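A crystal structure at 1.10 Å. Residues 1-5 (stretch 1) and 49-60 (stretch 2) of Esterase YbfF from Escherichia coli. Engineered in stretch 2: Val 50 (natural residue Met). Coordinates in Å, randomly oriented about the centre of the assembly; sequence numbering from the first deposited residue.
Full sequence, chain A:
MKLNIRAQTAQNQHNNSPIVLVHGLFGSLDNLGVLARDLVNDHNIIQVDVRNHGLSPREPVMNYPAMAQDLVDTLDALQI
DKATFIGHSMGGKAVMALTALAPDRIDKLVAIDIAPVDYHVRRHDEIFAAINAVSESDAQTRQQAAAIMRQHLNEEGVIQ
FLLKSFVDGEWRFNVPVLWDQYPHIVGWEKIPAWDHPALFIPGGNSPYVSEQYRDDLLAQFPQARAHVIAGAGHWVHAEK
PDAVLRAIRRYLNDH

Stretch 1 1-5: MKLNI
Stretch 2, residues 49-60: DVRNHGLSPREP

The hydroxyl of Ser 56 relays between two backbone segments: Ser 56 OG accepts a hydrogen bond from Asn 4 N (2.8 Å, 164°) and donates one to Asp 49 O (2.6 Å), linking the backbone of Asn 4 to that of Asp 49; its chi1 of -95° lies between wells. The register centres here, with Asn 4 CA and Ser 56 CA 4.7 Å apart. A second tie runs from Asp 49 N to Asn 4 O (3.0 Å, 162°), so both backbone polar groups of Asn 4 are engaged. Its side chain has chi1 t, with CB toward stretch 2.

Stretch 1 is extended, with phi/psi of -71/139 at Lys 2, -104/161 at Leu 3 and -75/135 at Asn 4, and runs roughly antiparallel to both Asp 49-Arg 51 and Leu 55-Pro 57. Stretch 2 folds back through a type II turn from the engineered Val 50 to His 53 (His 53 N to Val 50 O, 3.0 Å) and a type II' turn from His 53 to Ser 56 (Ser 56 N to His 53 O, 3.0 Å). Gly 54 adopts 49/-129, and an ideal CB there would lie 2.2 Å from Asp 49 CG. Asp 49 OD2 accepts from Leu 55 N at 2.9 Å.

Leu 3 (m, t) packs against backbone, with CB 3.5 Å from Asp 49 O and CD2 3.8 Å from Arg 51 N. Met 1, with chi angles 93°, -73° and -144°, places CE 3.4 Å from CB of Arg 51 (p, t, p) and, in an apolar contact, 3.6 Å from Pro 57 CB.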

# COMPACT_ATOMS: atom_id res chain seq x y z
N MET A 1 -7.68 -5.75 13.92
CA MET A 1 -9.04 -5.17 14.04
C MET A 1 -9.64 -4.90 12.66
O MET A 1 -8.94 -4.91 11.65
CB MET A 1 -9.00 -3.86 14.84
CG MET A 1 -8.86 -2.60 14.00
SD MET A 1 -7.24 -2.35 13.28
CE MET A 1 -7.14 -0.56 13.38
N LYS A 2 -10.94 -4.65 12.64
CA LYS A 2 -11.65 -4.36 11.40
C LYS A 2 -11.24 -2.98 10.91
O LYS A 2 -11.09 -2.05 11.69
CB LYS A 2 -13.16 -4.40 11.65
CG LYS A 2 -13.65 -5.74 12.18
CD LYS A 2 -15.10 -5.69 12.65
CE LYS A 2 -16.04 -5.31 11.52
NZ LYS A 2 -17.47 -5.37 11.95
N LEU A 3 -11.04 -2.86 9.60
CA LEU A 3 -10.61 -1.60 9.00
C LEU A 3 -11.75 -0.88 8.30
O LEU A 3 -12.78 -1.48 7.99
CB LEU A 3 -9.51 -1.87 7.97
CG LEU A 3 -8.25 -2.57 8.47
CD1 LEU A 3 -7.34 -2.88 7.29
CD2 LEU A 3 -7.55 -1.70 9.49
N ASN A 4 -11.55 0.41 8.07
CA ASN A 4 -12.52 1.19 7.34
C ASN A 4 -12.32 0.76 5.89
O ASN A 4 -11.18 0.63 5.43
CB ASN A 4 -12.23 2.69 7.47
CG ASN A 4 -13.12 3.53 6.57
OD1 ASN A 4 -12.64 4.41 5.85
ND2 ASN A 4 -14.42 3.28 6.63
N ILE A 5 -13.41 0.50 5.18
CA ILE A 5 -13.31 0.08 3.79
C ILE A 5 -14.37 0.70 2.92
O ILE A 5 -15.38 1.22 3.40
CB ILE A 5 -13.44 -1.46 3.64
CG1 ILE A 5 -14.89 -1.91 3.84
CG2 ILE A 5 -12.52 -2.17 4.62
CD1 ILE A 5 -15.44 -1.66 5.22
N ASP A 49 -8.47 1.28 4.44
CA ASP A 49 -7.62 2.29 5.05
C ASP A 49 -6.82 1.45 6.04
O ASP A 49 -7.39 0.73 6.86
CB ASP A 49 -8.42 3.33 5.86
CG ASP A 49 -8.84 4.53 5.04
OD1 ASP A 49 -8.14 4.90 4.08
OD2 ASP A 49 -9.89 5.13 5.39
N VAL A 50 -5.50 1.49 5.94
CA VAL A 50 -4.65 0.75 6.86
C VAL A 50 -4.82 1.40 8.25
O VAL A 50 -5.19 2.57 8.35
CB VAL A 50 -3.17 0.83 6.41
CG1 VAL A 50 -2.25 0.22 7.47
CG2 VAL A 50 -3.01 0.11 5.08
N ARG A 51 -4.58 0.64 9.31
CA ARG A 51 -4.70 1.21 10.65
C ARG A 51 -3.84 2.47 10.71
O ARG A 51 -2.80 2.56 10.05
CB ARG A 51 -4.25 0.21 11.72
CG ARG A 51 -2.80 -0.26 11.61
CD ARG A 51 -2.34 -0.94 12.89
NE ARG A 51 -3.18 -2.08 13.24
CZ ARG A 51 -3.22 -2.65 14.44
NH1 ARG A 51 -2.46 -2.20 15.43
NH2 ARG A 51 -4.04 -3.67 14.66
N ASN A 52 -4.31 3.45 11.48
CA ASN A 52 -3.62 4.71 11.65
C ASN A 52 -3.58 5.59 10.40
O ASN A 52 -2.83 6.57 10.35
CB ASN A 52 -2.20 4.47 12.17
CG ASN A 52 -2.20 3.90 13.58
OD1 ASN A 52 -1.54 2.89 13.85
ND2 ASN A 52 -2.93 4.54 14.47
N HIS A 53 -4.41 5.25 9.41
CA HIS A 53 -4.52 6.02 8.18
C HIS A 53 -6.00 6.25 7.85
O HIS A 53 -6.87 5.51 8.33
CB HIS A 53 -3.87 5.28 6.99
CG HIS A 53 -2.39 5.10 7.13
ND1 HIS A 53 -1.47 5.82 6.41
CD2 HIS A 53 -1.68 4.28 7.94
CE1 HIS A 53 -0.25 5.45 6.77
NE2 HIS A 53 -0.35 4.52 7.70
N GLY A 54 -6.26 7.27 7.04
CA GLY A 54 -7.62 7.57 6.63
C GLY A 54 -8.58 7.62 7.79
O GLY A 54 -8.33 8.31 8.78
N LEU A 55 -9.70 6.91 7.67
CA LEU A 55 -10.68 6.88 8.73
C LEU A 55 -10.72 5.53 9.45
O LEU A 55 -11.73 5.16 10.04
CB LEU A 55 -12.07 7.27 8.19
CG LEU A 55 -12.19 8.76 7.82
CD1 LEU A 55 -13.54 9.01 7.17
CD2 LEU A 55 -12.01 9.65 9.05
N SER A 56 -9.62 4.79 9.38
CA SER A 56 -9.53 3.52 10.10
C SER A 56 -9.16 3.85 11.55
O SER A 56 -8.70 4.95 11.85
CB SER A 56 -8.48 2.60 9.49
OG SER A 56 -9.09 1.71 8.57
N PRO A 57 -9.37 2.89 12.46
CA PRO A 57 -9.04 3.13 13.87
C PRO A 57 -7.55 3.41 14.11
O PRO A 57 -6.70 3.05 13.30
CB PRO A 57 -9.48 1.84 14.55
CG PRO A 57 -10.59 1.34 13.67
CD PRO A 57 -10.02 1.59 12.29
N ARG A 58 -7.27 4.06 15.24
CA ARG A 58 -5.90 4.37 15.65
C ARG A 58 -5.48 3.34 16.68
O ARG A 58 -6.28 2.89 17.50
CB ARG A 58 -5.81 5.75 16.31
CG ARG A 58 -5.72 6.94 15.36
CD ARG A 58 -7.07 7.30 14.80
NE ARG A 58 -7.20 6.91 13.40
CZ ARG A 58 -6.64 7.55 12.39
NH1 ARG A 58 -5.90 8.63 12.61
NH2 ARG A 58 -6.82 7.12 11.15
N GLU A 59 -4.20 2.99 16.65
CA GLU A 59 -3.63 2.01 17.55
C GLU A 59 -2.14 2.31 17.66
O GLU A 59 -1.49 2.57 16.66
CB GLU A 59 -3.87 0.64 16.96
CG GLU A 59 -5.28 0.18 17.12
CD GLU A 59 -5.72 0.06 18.55
OE1 GLU A 59 -4.97 -0.48 19.38
OE2 GLU A 59 -6.83 0.49 18.85
N PRO A 60 -1.57 2.29 18.88
CA PRO A 60 -0.14 2.57 19.02
C PRO A 60 0.79 1.54 18.40
O PRO A 60 1.96 1.82 18.16
CB PRO A 60 0.06 2.68 20.53
CG PRO A 60 -1.27 3.13 21.02
CD PRO A 60 -2.23 2.30 20.18